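Local structure of acetyl xylan esterase (Geobacillus stearothermophilus, 5BN1) at residues L10-S15 with A71-D76; C19-P24 with K59-N64; L133-Y138 with F169-A174; A174-V179 with H200-R205. The protein removes acetyl groups from the xylose units of xylan and xylo-oligosaccharides, working as a doughnut-shaped homooctamer in the degradation of plant xylan. The protein carries 1 engineered substitution. All coordinates share one frame; numbering follows the deposited sequence. Where two conformers were deposited one is given.

Contacts 1, 3 and 4 are buried, whereas contact 2 is only partly so and has a wet rim. Contacts 1 and 3 both reach the parallel sheet: contact 1 lays helix 66-78 on strand 8-13, and contact 3 pairs strands 130-134 and 168-170. Contacts 1 and 2 touch through R72, which bonds to the carbonyl of K59 and ties helix 66-78 to the loop of contact 2. Contacts 3 and 4 share A174 and helix 172-180, and F137 of one meets F176 of the other. Chemistry follows place: contact 4 is wholly apolar, contact 3 adds backbone and threonine bonds, contact 1 packs aliphatic groups against an arginine held by a salt bridge within its own helix, and contact 2 depends on cationic side chains gripping carbonyls.

Contact 1: L10-S15 with A71-D76; sequences LFIGDS and ARWEED
R72 extends from helix 66-78 to meet I12 of strand 8-13 tip to tip, I12 CD1 resting over one face of the guanidinium, 3.6 Å from R72 NH1. The arginine begins with CG between its own N and carbonyl carbon (chi1 67°) and then runs extended to NE. G13 O lies at the guanidinium edge, 3.4 Å from R72 NH2. One residue on, I12 CG2 approaches the indole of W73 obliquely, 4.0 Å from W73 CZ3, while W73 NE1 bonds to T124. D76 closes the segment. Its OD2 takes a 2.8 Å salt-bridge hydrogen bond from R72 NH1 at 157°, in the guanidinium plane, and this bond together with one from R72 NH1 to the carbonyl of K59 would fix the rotation of the group. L10 CD1 lies 3.4 Å from D76 O, a buried carbonyl that finds no polar partner. The strand and helix segments run nearly antiparallel, 164° apart, with axes 11.2 Å from each other. Helix 66-78 packs on one face of the parallel sheet, where I12 also touches L69 and V77 of that helix and I87 of the adjacent strand 84-88.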
loop_
_atom_site.group_PDB
_atom_site.type_symbol
_atom_site.label_atom_id
_atom_site.label_comp_id
_atom_site.label_asym_id
_atom_site.label_seq_id
_atom_site.Cartn_x
_atom_site.Cartn_y
_atom_site.Cartn_z
ATOM N N LEU A 10 -30.045 -0.351 -18.888
ATOM C CA LEU A 10 -28.689 0.046 -18.949
ATOM C C LEU A 10 -28.658 1.518 -18.676
ATOM O O LEU A 10 -29.323 2.326 -19.313
ATOM C CB LEU A 10 -28.030 -0.248 -20.296
ATOM C CG LEU A 10 -26.597 0.107 -20.520
ATOM C CD1 LEU A 10 -26.018 -0.831 -21.575
ATOM C CD2 LEU A 10 -26.417 1.510 -21.057
ATOM N N PHE A 11 -27.804 1.960 -17.708
ATOM C CA PHE A 11 -27.606 3.366 -17.350
ATOM C C PHE A 11 -26.269 3.785 -17.889
ATOM O O PHE A 11 -25.247 3.108 -17.815
ATOM C CB PHE A 11 -27.586 3.536 -15.818
ATOM C CG PHE A 11 -28.892 3.343 -15.141
ATOM C CD1 PHE A 11 -29.651 4.411 -14.846
ATOM C CD2 PHE A 11 -29.255 2.055 -14.651
ATOM C CE1 PHE A 11 -30.859 4.307 -14.171
ATOM C CE2 PHE A 11 -30.427 1.942 -13.942
ATOM C CZ PHE A 11 -31.234 3.016 -13.705
ATOM N N ILE A 12 -26.296 5.006 -18.477
ATOM C CA ILE A 12 -25.094 5.583 -19.013
ATOM C C ILE A 12 -25.054 7.095 -18.665
ATOM O O ILE A 12 -26.076 7.757 -18.478
ATOM C CB ILE A 12 -24.820 5.259 -20.488
ATOM C CG1 ILE A 12 -23.367 5.516 -20.894
ATOM C CG2 ILE A 12 -25.858 5.972 -21.354
ATOM C CD1 ILE A 12 -22.923 4.933 -22.250
ATOM N N GLY A 13 -23.826 7.593 -18.458
ATOM C CA GLY A 13 -23.623 8.915 -18.052
ATOM C C GLY A 13 -22.184 9.085 -17.564
ATOM O O GLY A 13 -21.262 8.413 -17.978
ATOM N N ASP A 14 -22.051 10.099 -16.671
ATOM C CA ASP A 14 -20.751 10.547 -16.095
ATOM C C ASP A 14 -20.539 10.004 -14.668
ATOM O O ASP A 14 -21.092 9.005 -14.341
ATOM C CB ASP A 14 -20.704 12.055 -16.241
ATOM C CG ASP A 14 -21.814 12.734 -15.574
ATOM O OD1 ASP A 14 -22.358 12.227 -14.566
ATOM O OD2 ASP A 14 -22.283 13.774 -16.065
ATOM N N SER A 15 -19.766 10.752 -13.888
ATOM C CA SER A 15 -19.528 10.261 -12.514
ATOM C C SER A 15 -20.755 10.065 -11.687
ATOM O O SER A 15 -20.806 9.192 -10.818
ATOM C CB SER A 15 -18.621 11.195 -11.699
ATOM O OG SER A 15 -19.196 12.517 -11.679
ATOM N N ALA A 71 -18.328 8.323 -28.511
ATOM C CA ALA A 71 -17.154 7.573 -28.902
ATOM C C ALA A 71 -17.241 6.121 -28.450
ATOM O O ALA A 71 -16.571 5.244 -29.037
ATOM C CB ALA A 71 -15.901 8.277 -28.380
ATOM N N ARG A 72 -18.000 5.812 -27.406
ATOM C CA ARG A 72 -18.128 4.485 -26.825
ATOM C C ARG A 72 -19.465 3.828 -26.956
ATOM O O ARG A 72 -19.749 2.786 -26.399
ATOM C CB ARG A 72 -17.652 4.428 -25.354
ATOM C CG ARG A 72 -18.495 5.208 -24.359
ATOM C CD ARG A 72 -17.715 5.382 -23.079
ATOM N NE ARG A 72 -18.461 6.112 -22.062
ATOM C CZ ARG A 72 -19.292 5.568 -21.154
ATOM N NH1 ARG A 72 -19.600 4.252 -21.165
ATOM N NH2 ARG A 72 -19.955 6.319 -20.257
ATOM N N TRP A 73 -20.348 4.432 -27.725
ATOM C CA TRP A 73 -21.744 4.075 -27.761
ATOM C C TRP A 73 -21.906 2.639 -28.357
ATOM O O TRP A 73 -22.718 1.863 -27.876
ATOM C CB TRP A 73 -22.577 5.084 -28.603
ATOM C CG TRP A 73 -24.001 4.969 -28.330
ATOM C CD1 TRP A 73 -24.999 4.384 -29.106
ATOM C CD2 TRP A 73 -24.672 5.519 -27.214
ATOM N NE1 TRP A 73 -26.189 4.530 -28.493
ATOM C CE2 TRP A 73 -26.043 5.292 -27.353
ATOM C CE3 TRP A 73 -24.217 6.261 -26.075
ATOM C CZ2 TRP A 73 -26.957 5.691 -26.443
ATOM C CZ3 TRP A 73 -25.122 6.689 -25.197
ATOM C CH2 TRP A 73 -26.481 6.400 -25.324
ATOM N N GLU A 74 -21.154 2.337 -29.405
ATOM C CA GLU A 74 -21.352 1.038 -30.011
ATOM C C GLU A 74 -21.005 -0.085 -29.041
ATOM O O GLU A 74 -21.783 -1.035 -28.916
ATOM C CB GLU A 74 -20.428 0.918 -31.247
ATOM C CG GLU A 74 -20.574 -0.370 -32.053
ATOM C CD GLU A 74 -21.982 -0.684 -32.516
ATOM O OE1 GLU A 74 -22.317 -1.909 -32.403
ATOM O OE2 GLU A 74 -22.731 0.255 -32.965
ATOM N N GLU A 75 -19.860 0.013 -28.414
ATOM C CA GLU A 75 -19.414 -1.004 -27.505
ATOM C C GLU A 75 -20.204 -1.009 -26.215
ATOM O O GLU A 75 -20.593 -2.032 -25.672
ATOM C CB GLU A 75 -17.929 -0.896 -27.345
ATOM C CG GLU A 75 -17.239 -1.479 -26.137
ATOM C CD GLU A 75 -15.943 -0.663 -25.865
ATOM O OE1 GLU A 75 -15.990 0.465 -25.235
ATOM O OE2 GLU A 75 -14.876 -1.140 -26.347
ATOM N N ASP A 76 -20.451 0.180 -25.663
ATOM C CA ASP A 76 -21.045 0.226 -24.312
ATOM C C ASP A 76 -22.527 0.305 -24.198
ATOM O O ASP A 76 -23.111 0.032 -23.126
ATOM C CB ASP A 76 -20.447 1.428 -23.479
ATOM C CG ASP A 76 -19.018 1.224 -23.105
ATOM O OD1 ASP A 76 -18.414 0.100 -23.309
ATOM O OD2 ASP A 76 -18.357 2.147 -22.563
#

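Contact 2: C19-P24 with K59-N64; sequences CGRARP and KGISGN
R21 clasps the carbonyl of G60 side-on with two nitrogens, and around this grip the two loops pack tightly. R21 NE donates to G60 O at 2.8 Å and 159°, in the carbonyl plane, while R21 NH2 reaches the same oxygen at 3.1 Å from above that plane. The chain of R21 is bent at chi2 (83°), which sets the position of CD, the carbon that carries NE. On the other flank R21 NH1 bonds within its own loop, to A22 O at 3.0 Å and to P24 O at 2.9 Å, so that bonds at both ends would fix the orientation of the guanidinium plane. K59 CA lies over one face of it. K59 NZ then completes the knot with a 2.7 Å bond to P24 O, meeting that carbonyl from the face opposite R21 NH1. The other end is looser. In one of two conformers of I61, its CG2 lies over a face of the R23 guanidinium, 3.9 Å from R23 NH2. R23 joins S62 O through one water, which accepts from R23 NH2 and donates to S62 O; its charge is paired with D18. S62 also bonds to D18 through its N, and G63, a probable transition-state stabiliser, follows in the same turn. The chemistry is cation to carbonyl: R21 NH1 and K59 NZ, 4.7 Å apart, share P24 O, whose partial negative charge probably eases the repulsion between them.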
loop_
_atom_site.group_PDB
_atom_site.type_symbol
_atom_site.label_atom_id
_atom_site.label_comp_id
_atom_site.label_asym_id
_atom_site.label_seq_id
_atom_site.Cartn_x
_atom_site.Cartn_y
_atom_site.Cartn_z
ATOM N N CYS A 19 -20.293 6.323 -10.157
ATOM C CA CYS A 19 -20.244 6.118 -8.703
ATOM C C CYS A 19 -19.333 4.914 -8.371
ATOM O O CYS A 19 -19.695 4.155 -7.466
ATOM C CB CYS A 19 -21.534 5.966 -8.090
ATOM S SG CYS A 19 -22.438 7.518 -8.099
ATOM N N GLY A 20 -18.228 4.739 -9.056
ATOM C CA GLY A 20 -17.377 3.547 -8.737
ATOM C C GLY A 20 -17.844 2.195 -9.177
ATOM O O GLY A 20 -17.413 1.152 -8.617
ATOM N N ARG A 21 -18.630 2.152 -10.234
ATOM C CA ARG A 21 -19.078 0.926 -10.830
ATOM C C ARG A 21 -17.928 0.077 -11.371
ATOM O O ARG A 21 -16.857 0.569 -11.642
ATOM C CB ARG A 21 -20.186 1.192 -11.857
ATOM C CG ARG A 21 -19.798 1.930 -13.088
ATOM C CD ARG A 21 -19.216 1.021 -14.114
ATOM N NE ARG A 21 -18.985 1.741 -15.315
ATOM C CZ ARG A 21 -18.652 1.179 -16.464
ATOM N NH1 ARG A 21 -18.386 -0.135 -16.552
ATOM N NH2 ARG A 21 -18.611 1.901 -17.549
ATOM N N ALA A 22 -18.192 -1.220 -11.453
ATOM C CA ALA A 22 -17.140 -2.200 -11.980
ATOM C C ALA A 22 -16.911 -2.011 -13.485
ATOM O O ALA A 22 -17.864 -1.921 -14.230
ATOM C CB ALA A 22 -17.635 -3.604 -11.751
ATOM N N ARG A 23 -15.653 -1.899 -13.841
ATOM C CA ARG A 23 -15.211 -1.690 -15.222
ATOM C C ARG A 23 -14.550 -3.003 -15.723
ATOM O O ARG A 23 -13.744 -3.619 -15.008
ATOM C CB ARG A 23 -14.266 -0.546 -15.336
ATOM C CG ARG A 23 -14.915 0.753 -14.863
ATOM C CD ARG A 23 -14.184 1.892 -15.449
ATOM N NE ARG A 23 -14.614 3.152 -14.813
ATOM C CZ ARG A 23 -14.073 4.330 -15.088
ATOM N NH1 ARG A 23 -13.083 4.440 -15.979
ATOM N NH2 ARG A 23 -14.547 5.437 -14.521
ATOM N N PRO A 24 -14.911 -3.406 -16.946
ATOM C CA PRO A 24 -15.795 -2.800 -17.917
ATOM C C PRO A 24 -17.272 -3.141 -17.797
ATOM O O PRO A 24 -18.142 -2.405 -18.296
ATOM C CB PRO A 24 -15.250 -3.366 -19.274
ATOM C CG PRO A 24 -14.875 -4.787 -18.887
ATOM C CD PRO A 24 -14.152 -4.553 -17.555
ATOM N N LYS A 59 -23.026 1.688 -17.053
ATOM C CA LYS A 59 -21.989 2.105 -17.966
ATOM C C LYS A 59 -21.512 3.540 -17.800
ATOM O O LYS A 59 -20.894 4.148 -18.684
ATOM C CB LYS A 59 -22.372 1.802 -19.467
ATOM C CG LYS A 59 -22.440 0.297 -19.703
ATOM C CD LYS A 59 -21.140 -0.369 -19.708
ATOM C CE LYS A 59 -21.209 -1.805 -20.281
ATOM N NZ LYS A 59 -19.868 -2.431 -20.376
ATOM N N GLY A 60 -21.770 4.105 -16.614
ATOM C CA GLY A 60 -21.283 5.448 -16.313
ATOM C C GLY A 60 -19.778 5.530 -16.336
ATOM O O GLY A 60 -19.108 4.509 -15.893
ATOM N N ILE A 61 -19.202 6.644 -16.798
ATOM C CA ILE A 61 -17.801 6.868 -16.684
ATOM C C ILE A 61 -17.528 8.287 -16.232
ATOM O O ILE A 61 -17.906 9.260 -16.880
ATOM C CB ILE A 61 -17.095 6.561 -18.001
ATOM C CG1 ILE A 61 -17.280 5.120 -18.315
ATOM C CG2 ILE A 61 -15.628 6.890 -17.954
ATOM C CD1 ILE A 61 -16.523 4.622 -19.492
ATOM N N SER A 62 -16.810 8.428 -15.093
ATOM C CA SER A 62 -16.468 9.724 -14.588
ATOM C C SER A 62 -15.772 10.585 -15.622
ATOM O O SER A 62 -14.878 10.103 -16.323
ATOM C CB SER A 62 -15.500 9.498 -13.374
ATOM O OG SER A 62 -15.207 10.774 -12.817
ATOM N N GLY A 63 -16.167 11.863 -15.682
ATOM C CA GLY A 63 -15.650 12.853 -16.581
ATOM C C GLY A 63 -16.316 13.006 -17.922
ATOM O O GLY A 63 -15.942 13.909 -18.650
ATOM N N ASN A 64 -17.146 12.042 -18.249
ATOM C CA ASN A 64 -17.673 12.057 -19.654
ATOM C C ASN A 64 -18.610 13.228 -19.954
ATOM O O ASN A 64 -19.374 13.708 -19.146
ATOM C CB ASN A 64 -18.439 10.762 -19.939
ATOM C CG ASN A 64 -17.642 9.604 -20.355
ATOM O OD1 ASN A 64 -16.346 9.549 -20.305
ATOM N ND2 ASN A 64 -18.360 8.728 -20.907
HETATM O O HOH W 1 -13.164 8.005 -15.619
#

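Contact 3: L133-Y138 with F169-A174; sequences LMTPFY and FVDTQA
The beta-alpha-beta unit of strand 130-134, helix 146-165 and strand 168-170 brings its two strands together here, side by side and parallel. V170 N donates to L133 O at 2.9 Å, and T135 N donates to V170 O, also at 2.9 Å. M134 and V170 point the same way from the sheet, with M134 CG 4.0 Å from V170 CB. Just past the strands the side chains of T135 and T172 pass alongside each other, pointing opposite ways. T172 OG1 donates to T135 O at 2.7 Å from above the carbonyl plane, and T172 N donates to T135 OG1 at 2.9 Å, with a bent angle of 138°. T135 OG1 sits between its own N and carbonyl carbon (chi1 59°) and donates to P136 O, 3.0 Å away. The methyl goes elsewhere: T135 CG2 packs 3.4 Å from F169 CE1. A valine in place of T135 would probably leave T172 N, in the first turn of helix 172-180, and P136 O each without this hydroxyl partner. F137 turns the edge of its ring to T172 OG1, its CB 3.5 Å from that oxygen. Y138 bonds through its hydroxyl to Y184 of a second subunit. D171 N-caps the helix, its OD1 accepting from A174 N. Parallel strands that run on into loops and helices at their C-terminal ends are typical of the three-layer alpha/beta/alpha fold of SGNH hydrolases.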
loop_
_atom_site.group_PDB
_atom_site.type_symbol
_atom_site.label_atom_id
_atom_site.label_comp_id
_atom_site.label_asym_id
_atom_site.label_seq_id
_atom_site.Cartn_x
_atom_site.Cartn_y
_atom_site.Cartn_z
ATOM N N LEU A 133 -34.477 9.774 -20.742
ATOM C CA LEU A 133 -33.566 10.898 -20.779
ATOM C C LEU A 133 -33.739 11.618 -19.490
ATOM O O LEU A 133 -34.707 12.223 -19.126
ATOM C CB LEU A 133 -33.967 11.850 -21.969
ATOM C CG LEU A 133 -33.518 11.197 -23.239
ATOM C CD1 LEU A 133 -34.118 12.021 -24.391
ATOM C CD2 LEU A 133 -32.052 11.244 -23.454
ATOM N N MET A 134 -32.574 11.653 -18.742
ATOM C CA MET A 134 -32.523 12.450 -17.559
ATOM C C MET A 134 -31.730 13.702 -17.790
ATOM O O MET A 134 -30.693 13.685 -18.390
ATOM C CB MET A 134 -31.741 11.654 -16.472
ATOM C CG MET A 134 -32.298 10.294 -16.163
ATOM S SD MET A 134 -31.320 9.261 -14.904
ATOM C CE MET A 134 -31.631 10.272 -13.474
ATOM N N THR A 135 -32.224 14.795 -17.316
ATOM C CA THR A 135 -31.530 16.096 -17.493
ATOM C C THR A 135 -30.228 16.066 -16.676
ATOM O O THR A 135 -30.189 15.351 -15.648
ATOM C CB THR A 135 -32.291 17.343 -17.042
ATOM O OG1 THR A 135 -32.642 17.305 -15.632
ATOM C CG2 THR A 135 -33.652 17.417 -17.782
ATOM N N PRO A 136 -29.200 16.721 -17.137
ATOM C CA PRO A 136 -28.158 17.141 -16.165
ATOM C C PRO A 136 -28.795 18.021 -15.118
ATOM O O PRO A 136 -29.959 18.484 -15.118
ATOM C CB PRO A 136 -27.150 17.792 -17.083
ATOM C CG PRO A 136 -28.013 18.590 -18.083
ATOM C CD PRO A 136 -29.043 17.551 -18.399
ATOM N N PHE A 137 -27.970 18.431 -14.120
ATOM C CA PHE A 137 -28.413 19.274 -13.065
ATOM C C PHE A 137 -27.190 20.021 -12.469
ATOM O O PHE A 137 -26.052 19.620 -12.714
ATOM C CB PHE A 137 -29.088 18.435 -11.898
ATOM C CG PHE A 137 -28.202 17.419 -11.241
ATOM C CD1 PHE A 137 -27.359 17.864 -10.243
ATOM C CD2 PHE A 137 -28.162 16.109 -11.645
ATOM C CE1 PHE A 137 -26.457 16.942 -9.676
ATOM C CE2 PHE A 137 -27.297 15.211 -11.113
ATOM C CZ PHE A 137 -26.417 15.632 -10.153
ATOM N N TYR A 138 -27.540 21.026 -11.691
ATOM C CA TYR A 138 -26.522 21.794 -10.936
ATOM C C TYR A 138 -27.165 22.141 -9.652
ATOM O O TYR A 138 -28.276 22.706 -9.628
ATOM C CB TYR A 138 -26.017 22.979 -11.703
ATOM C CG TYR A 138 -24.809 23.682 -11.126
ATOM C CD1 TYR A 138 -23.658 22.973 -10.867
ATOM C CD2 TYR A 138 -24.789 25.048 -10.960
ATOM C CE1 TYR A 138 -22.524 23.584 -10.413
ATOM C CE2 TYR A 138 -23.631 25.668 -10.479
ATOM C CZ TYR A 138 -22.517 24.935 -10.247
ATOM O OH TYR A 138 -21.375 25.626 -9.826
ATOM N N PHE A 169 -38.715 10.810 -19.515
ATOM C CA PHE A 169 -38.025 12.081 -19.175
ATOM C C PHE A 169 -38.005 12.328 -17.696
ATOM O O PHE A 169 -39.055 12.342 -16.998
ATOM C CB PHE A 169 -38.711 13.260 -19.876
ATOM C CG PHE A 169 -38.201 14.616 -19.467
ATOM C CD1 PHE A 169 -36.892 14.939 -19.842
ATOM C CD2 PHE A 169 -38.861 15.463 -18.677
ATOM C CE1 PHE A 169 -36.395 16.178 -19.440
ATOM C CE2 PHE A 169 -38.387 16.731 -18.254
ATOM C CZ PHE A 169 -37.076 17.064 -18.667
ATOM N N VAL A 170 -36.776 12.546 -17.117
ATOM C CA VAL A 170 -36.660 12.906 -15.749
ATOM C C VAL A 170 -35.994 14.269 -15.619
ATOM O O VAL A 170 -34.817 14.416 -16.027
ATOM C CB VAL A 170 -35.759 11.838 -15.032
ATOM C CG1 VAL A 170 -35.690 12.174 -13.517
ATOM C CG2 VAL A 170 -36.253 10.445 -15.280
ATOM N N ASP A 171 -36.675 15.183 -14.994
ATOM C CA ASP A 171 -36.202 16.512 -14.730
ATOM C C ASP A 171 -35.473 16.476 -13.340
ATOM O O ASP A 171 -36.078 16.705 -12.314
ATOM C CB ASP A 171 -37.270 17.557 -14.759
ATOM C CG ASP A 171 -36.759 18.919 -14.687
ATOM O OD1 ASP A 171 -35.514 19.189 -14.329
ATOM O OD2 ASP A 171 -37.473 19.940 -15.049
ATOM N N THR A 172 -34.168 16.221 -13.416
ATOM C CA THR A 172 -33.381 16.088 -12.128
ATOM C C THR A 172 -33.225 17.417 -11.543
ATOM O O THR A 172 -33.056 17.587 -10.350
ATOM C CB THR A 172 -32.053 15.390 -12.411
ATOM O OG1 THR A 172 -31.319 16.202 -13.335
ATOM C CG2 THR A 172 -32.228 14.016 -12.921
ATOM N N GLN A 173 -33.137 18.512 -12.321
ATOM C CA GLN A 173 -33.054 19.835 -11.762
ATOM C C GLN A 173 -34.240 20.166 -10.929
ATOM O O GLN A 173 -34.090 20.696 -9.878
ATOM C CB GLN A 173 -32.861 20.947 -12.850
ATOM C CG GLN A 173 -32.511 22.269 -12.269
ATOM C CD GLN A 173 -31.176 22.286 -11.568
ATOM O OE1 GLN A 173 -31.101 22.736 -10.335
ATOM N NE2 GLN A 173 -30.204 21.893 -12.219
ATOM N N ALA A 174 -35.452 19.908 -11.441
ATOM C CA ALA A 174 -36.628 20.216 -10.673
ATOM C C ALA A 174 -36.644 19.409 -9.364
ATOM O O ALA A 174 -37.078 20.006 -8.372
ATOM C CB ALA A 174 -37.855 19.800 -11.465
#

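Contact 4: A174-V179 with H200-R205; sequences AAFNEV and HMILAR
F176 lies beneath I202, whose CG2 sits over the centre of the phenyl face in a CH-pi contact, 4.1 Å from the ring centroid and 10° off its normal. The other branch of the isoleucine comes down at the rim, I202 CD1 standing 3.8 Å from F176 CE1. The phenylalanine leaves helix 172-180 with CG anti to the carbonyl carbon (chi1 -78°), on the side of its backbone N. Its ring reaches both I202 and L203 of helix 197-211. L203 approaches obliquely, its CD2 3.9 Å from F176 CE2. An alanine in place of F176 would probably open a gap beneath I202 CG2 and beside L203. I202 has two further partners on the same helix. Its CG2 touches A175 CB at 3.7 Å, near where the two backbones come closest, and its CD1 meets V179 CG2 tip to tip at 3.7 Å. I202 thus packs among A175 and F176 from one turn of helix 172-180 and V179 from the next. The helix segments run 130° apart with axes 9.7 Å from each other. A47 of a third subunit packs on both V179 and I202, so the contact borders an interface of the octamer. No hydrogen bond crosses between the segments; aliphatic groups and one aromatic ring make up the contact, which implies that the helices are held here by shape and by exclusion of water.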
loop_
_atom_site.group_PDB
_atom_site.type_symbol
_atom_site.label_atom_id
_atom_site.label_comp_id
_atom_site.label_asym_id
_atom_site.label_seq_id
_atom_site.Cartn_x
_atom_site.Cartn_y
_atom_site.Cartn_z
ATOM N N ALA A 174 -35.452 19.908 -11.441
ATOM C CA ALA A 174 -36.628 20.216 -10.673
ATOM C C ALA A 174 -36.644 19.409 -9.364
ATOM O O ALA A 174 -37.078 20.006 -8.372
ATOM C CB ALA A 174 -37.855 19.800 -11.465
ATOM N N ALA A 175 -36.092 18.214 -9.404
ATOM C CA ALA A 175 -36.052 17.348 -8.173
ATOM C C ALA A 175 -35.148 18.038 -7.135
ATOM O O ALA A 175 -35.506 18.190 -5.952
ATOM C CB ALA A 175 -35.607 15.992 -8.517
ATOM N N PHE A 176 -33.991 18.538 -7.587
ATOM C CA PHE A 176 -33.123 19.274 -6.631
ATOM C C PHE A 176 -33.706 20.605 -6.201
ATOM O O PHE A 176 -33.569 21.056 -5.108
ATOM C CB PHE A 176 -31.739 19.457 -7.181
ATOM C CG PHE A 176 -30.870 18.224 -7.077
ATOM C CD1 PHE A 176 -30.390 17.846 -5.792
ATOM C CD2 PHE A 176 -30.511 17.498 -8.154
ATOM C CE1 PHE A 176 -29.633 16.739 -5.701
ATOM C CE2 PHE A 176 -29.731 16.392 -8.064
ATOM C CZ PHE A 176 -29.348 15.960 -6.764
ATOM N N ASN A 177 -34.339 21.325 -7.153
ATOM C CA ASN A 177 -34.849 22.611 -6.834
ATOM C C ASN A 177 -35.836 22.559 -5.649
ATOM O O ASN A 177 -35.821 23.515 -4.846
ATOM C CB ASN A 177 -35.593 23.183 -8.044
ATOM C CG ASN A 177 -34.668 23.604 -9.180
ATOM O OD1 ASN A 177 -33.476 23.690 -8.995
ATOM N ND2 ASN A 177 -35.253 23.819 -10.369
ATOM N N GLU A 178 -36.624 21.496 -5.600
ATOM C CA GLU A 178 -37.603 21.385 -4.443
ATOM C C GLU A 178 -36.857 21.319 -3.109
ATOM O O GLU A 178 -37.167 22.047 -2.169
ATOM C CB GLU A 178 -38.425 20.204 -4.681
ATOM C CG GLU A 178 -39.398 19.938 -3.497
ATOM C CD GLU A 178 -40.499 21.004 -3.298
ATOM O OE1 GLU A 178 -40.864 21.842 -4.233
ATOM O OE2 GLU A 178 -40.984 20.960 -2.103
ATOM N N VAL A 179 -35.777 20.563 -3.090
ATOM C CA VAL A 179 -35.018 20.460 -1.814
ATOM C C VAL A 179 -34.269 21.758 -1.469
ATOM O O VAL A 179 -34.013 22.094 -0.325
ATOM C CB VAL A 179 -34.108 19.223 -1.870
ATOM C CG1 VAL A 179 -33.252 19.106 -0.626
ATOM C CG2 VAL A 179 -34.960 17.955 -2.036
ATOM N N HIS A 200 -28.224 11.428 -4.033
ATOM C CA HIS A 200 -28.433 10.215 -4.861
ATOM C C HIS A 200 -29.835 9.698 -4.644
ATOM O O HIS A 200 -30.432 9.096 -5.568
ATOM C CB HIS A 200 -27.328 9.211 -4.655
ATOM C CG HIS A 200 -26.129 9.533 -5.501
ATOM N ND1 HIS A 200 -24.990 10.244 -5.126
ATOM C CD2 HIS A 200 -25.970 9.303 -6.788
ATOM C CE1 HIS A 200 -24.172 10.360 -6.187
ATOM N NE2 HIS A 200 -24.791 9.761 -7.207
ATOM N N MET A 201 -30.382 9.817 -3.430
ATOM C CA MET A 201 -31.747 9.440 -3.170
ATOM C C MET A 201 -32.710 10.313 -3.931
ATOM O O MET A 201 -33.725 9.840 -4.437
ATOM C CB MET A 201 -32.131 9.473 -1.673
ATOM C CG MET A 201 -31.500 8.303 -0.983
ATOM S SD MET A 201 -32.237 6.667 -1.438
ATOM C CE MET A 201 -31.141 5.860 -0.240
ATOM N N ILE A 202 -32.459 11.603 -3.961
ATOM C CA ILE A 202 -33.282 12.576 -4.798
ATOM C C ILE A 202 -33.318 12.063 -6.228
ATOM O O ILE A 202 -34.403 12.009 -6.852
ATOM C CB ILE A 202 -32.740 13.987 -4.650
ATOM C CG1 ILE A 202 -32.987 14.564 -3.274
ATOM C CG2 ILE A 202 -33.345 14.906 -5.754
ATOM C CD1 ILE A 202 -32.134 15.793 -2.979
ATOM N N LEU A 203 -32.173 11.755 -6.769
ATOM C CA LEU A 203 -32.057 11.226 -8.135
ATOM C C LEU A 203 -32.810 9.939 -8.295
ATOM O O LEU A 203 -33.553 9.750 -9.250
ATOM C CB LEU A 203 -30.644 11.077 -8.595
ATOM C CG LEU A 203 -29.808 12.350 -8.743
ATOM C CD1 LEU A 203 -28.332 12.045 -8.879
ATOM C CD2 LEU A 203 -30.293 13.052 -10.033
ATOM N N ALA A 204 -32.594 8.972 -7.381
ATOM C CA ALA A 204 -33.279 7.665 -7.535
ATOM C C ALA A 204 -34.785 7.886 -7.461
ATOM O O ALA A 204 -35.562 7.225 -8.215
ATOM C CB ALA A 204 -32.830 6.746 -6.443
ATOM N N ARG A 205 -35.276 8.713 -6.557
ATOM C CA ARG A 205 -36.680 8.950 -6.401
ATOM C C ARG A 205 -37.265 9.581 -7.702
ATOM O O ARG A 205 -38.324 9.143 -8.152
ATOM C CB ARG A 205 -36.880 9.909 -5.238
ATOM C CG ARG A 205 -38.309 10.280 -5.040
ATOM C CD ARG A 205 -38.501 11.274 -3.910
ATOM N NE ARG A 205 -39.910 11.494 -3.609
ATOM C CZ ARG A 205 -40.418 12.652 -3.223
ATOM N NH1 ARG A 205 -39.665 13.678 -3.001
ATOM N NH2 ARG A 205 -41.741 12.758 -2.979
#